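Local coordinates for chaperone SycD (Chlamydia pneumoniae, PDB 4NRH), which binds the gatekeeper protein CopN as a type III secretion chaperone, in a complex that probably directs translocator secretion, at residues V82-V87 with Y110-H115. Numbering follows the deposited sequence.
Sequences VFRWLV and YSQALH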
loop_
_atom_site.group_PDB
_atom_site.type_symbol
_atom_site.label_atom_id
_atom_site.label_comp_id
_atom_site.label_asym_id
_atom_site.label_seq_id
_atom_site.Cartn_x
_atom_site.Cartn_y
_atom_site.Cartn_z
ATOM N N VAL D 82 5.611 12.347 -12.313
ATOM C CA VAL D 82 6.970 11.818 -12.306
ATOM C C VAL D 82 7.865 12.481 -11.259
ATOM O O VAL D 82 8.560 11.797 -10.505
ATOM C CB VAL D 82 7.629 11.979 -13.693
ATOM C CG1 VAL D 82 9.104 11.610 -13.635
ATOM C CG2 VAL D 82 6.899 11.132 -14.727
ATOM N N PHE D 83 7.841 13.810 -11.211
ATOM C CA PHE D 83 8.708 14.553 -10.299
ATOM C C PHE D 83 8.370 14.302 -8.830
ATOM O O PHE D 83 9.261 14.291 -7.983
ATOM C CB PHE D 83 8.654 16.052 -10.609
ATOM C CG PHE D 83 9.230 16.412 -11.949
ATOM C CD1 PHE D 83 10.427 15.854 -12.370
ATOM C CD2 PHE D 83 8.586 17.311 -12.781
ATOM C CE1 PHE D 83 10.964 16.177 -13.602
ATOM C CE2 PHE D 83 9.118 17.638 -14.016
ATOM C CZ PHE D 83 10.308 17.070 -14.426
ATOM N N ARG D 84 7.089 14.109 -8.530
ATOM C CA ARG D 84 6.681 13.761 -7.171
ATOM C C ARG D 84 7.284 12.428 -6.733
ATOM O O ARG D 84 7.716 12.284 -5.590
ATOM C CB ARG D 84 5.155 13.714 -7.049
ATOM C CG ARG D 84 4.483 15.076 -7.117
ATOM C CD ARG D 84 3.130 15.051 -6.423
ATOM N NE ARG D 84 2.534 16.381 -6.337
ATOM C CZ ARG D 84 1.411 16.740 -6.950
ATOM N NH1 ARG D 84 0.750 15.864 -7.695
ATOM N NH2 ARG D 84 0.946 17.975 -6.815
ATOM N N TRP D 85 7.306 11.457 -7.643
ATOM C CA TRP D 85 7.936 10.168 -7.371
ATOM C C TRP D 85 9.431 10.329 -7.109
ATOM O O TRP D 85 9.982 9.713 -6.197
ATOM C CB TRP D 85 7.711 9.196 -8.534
ATOM C CG TRP D 85 6.411 8.451 -8.456
ATOM C CD1 TRP D 85 5.334 8.593 -9.281
ATOM C CD2 TRP D 85 6.055 7.444 -7.501
ATOM N NE1 TRP D 85 4.328 7.737 -8.899
ATOM C CE2 TRP D 85 4.747 7.020 -7.807
ATOM C CE3 TRP D 85 6.716 6.860 -6.415
ATOM C CZ2 TRP D 85 4.086 6.043 -7.069
ATOM C CZ3 TRP D 85 6.059 5.887 -5.683
ATOM C CH2 TRP D 85 4.757 5.489 -6.014
ATOM N N LEU D 86 10.080 11.156 -7.924
ATOM C CA LEU D 86 11.505 11.431 -7.774
ATOM C C LEU D 86 11.796 12.078 -6.426
ATOM O O LEU D 86 12.763 11.728 -5.749
ATOM C CB LEU D 86 11.997 12.333 -8.904
ATOM C CG LEU D 86 12.206 11.658 -10.258
ATOM C CD1 LEU D 86 12.515 12.700 -11.313
ATOM C CD2 LEU D 86 13.321 10.628 -10.172
ATOM N N VAL D 87 10.948 13.029 -6.048
ATOM C CA VAL D 87 11.077 13.715 -4.772
ATOM C C VAL D 87 10.825 12.742 -3.621
ATOM O O VAL D 87 11.466 12.819 -2.572
ATOM C CB VAL D 87 10.099 14.914 -4.692
ATOM C CG1 VAL D 87 9.751 15.247 -3.255
ATOM C CG2 VAL D 87 10.685 16.125 -5.407
ATOM N N TYR D 110 -0.347 27.287 -8.142
ATOM C CA TYR D 110 0.659 28.183 -7.584
ATOM C C TYR D 110 0.995 27.886 -6.126
ATOM O O TYR D 110 2.162 27.932 -5.737
ATOM C CB TYR D 110 0.194 29.632 -7.732
ATOM C CG TYR D 110 -0.041 30.036 -9.171
ATOM C CD1 TYR D 110 0.989 29.982 -10.103
ATOM C CD2 TYR D 110 -1.291 30.462 -9.600
ATOM C CE1 TYR D 110 0.780 30.345 -11.420
ATOM C CE2 TYR D 110 -1.510 30.828 -10.917
ATOM C CZ TYR D 110 -0.471 30.768 -11.821
ATOM O OH TYR D 110 -0.681 31.131 -13.132
ATOM N N SER D 111 -0.027 27.601 -5.325
ATOM C CA SER D 111 0.161 27.296 -3.909
ATOM C C SER D 111 1.180 26.178 -3.698
ATOM O O SER D 111 2.055 26.275 -2.837
ATOM C CB SER D 111 -1.174 26.913 -3.265
ATOM O OG SER D 111 -1.017 26.655 -1.881
ATOM N N GLN D 112 1.057 25.116 -4.487
ATOM C CA GLN D 112 1.973 23.986 -4.401
ATOM C C GLN D 112 3.277 24.269 -5.141
ATOM O O GLN D 112 4.332 23.750 -4.776
ATOM C CB GLN D 112 1.310 22.723 -4.943
ATOM C CG GLN D 112 0.179 22.224 -4.062
ATOM C CD GLN D 112 -0.364 20.884 -4.503
ATOM O OE1 GLN D 112 -0.083 20.417 -5.607
ATOM N NE2 GLN D 112 -1.156 20.258 -3.641
ATOM N N ALA D 113 3.194 25.087 -6.186
ATOM C CA ALA D 113 4.379 25.523 -6.918
ATOM C C ALA D 113 5.294 26.329 -6.006
ATOM O O ALA D 113 6.516 26.185 -6.048
ATOM C CB ALA D 113 3.985 26.341 -8.137
ATOM N N LEU D 114 4.687 27.185 -5.189
ATOM C CA LEU D 114 5.418 27.997 -4.221
ATOM C C LEU D 114 6.199 27.138 -3.232
ATOM O O LEU D 114 7.359 27.423 -2.932
ATOM C CB LEU D 114 4.452 28.910 -3.463
ATOM C CG LEU D 114 3.997 30.168 -4.201
ATOM C CD1 LEU D 114 2.751 30.747 -3.552
ATOM C CD2 LEU D 114 5.120 31.190 -4.220
ATOM N N HIS D 115 5.555 26.091 -2.726
ATOM C CA HIS D 115 6.188 25.178 -1.782
ATOM C C HIS D 115 7.414 24.497 -2.384
ATOM O O HIS D 115 8.453 24.388 -1.733
ATOM C CB HIS D 115 5.190 24.121 -1.304
ATOM C CG HIS D 115 5.802 23.061 -0.446
ATOM N ND1 HIS D 115 5.940 21.751 -0.862
ATOM C CD2 HIS D 115 6.321 23.112 0.804
ATOM C CE1 HIS D 115 6.511 21.046 0.096
ATOM N NE2 HIS D 115 6.753 21.848 1.120
#
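Arg-84 and Gln-112 reach for each other from two well-separated helices, 76-89 and 110-123, and meet only at the ends of their side chains. The closest pair of CA atoms, those of Arg-84 and Gln-112, is 11.6 Å apart. Both chains bridge that gap by stretching: in each, CG sits anti to the carbonyl carbon (chi1 -71° for Arg-84, -69° for Gln-112), and the chain is extended from CG to NE in Arg-84 and beyond CG in Gln-112. Gln-112 brings its amide oxygen to the edge of the guanidinium, near its plane, with OE1 2.9 Å from Arg-84 NH2. The amide itself stands almost upright to that group, the two planes being 88° apart.

The tight packing belongs to the surroundings. Helix 94-106 receives side chains from both segments, taking Phe-83 against Ser-99 and Ser-103, and Val-87 against Trp-97, whose ring also meets His-115. Leu-86 is buried against helix 57-72. By contrast, the Arg-84 and Gln-112 pair is loose, burying just 55 Å² in all between two partly exposed residues. Helices 76-89 and 110-123 come before and after helix 94-106 in the chain, consistent with a tetratricopeptide-type helical array, and between these segments only Arg-84 and Gln-112 touch.

Glu-32 of helix 31-35 completes the group: its OE2 is hydrogen-bonded to Gln-112 NE2, and the Arg-84 side chain packs on the same residue. That bond, with OE1 lying toward a cation, is consistent with the way the amide is turned, and the nearby carboxylate probably offsets some of the arginine's charge.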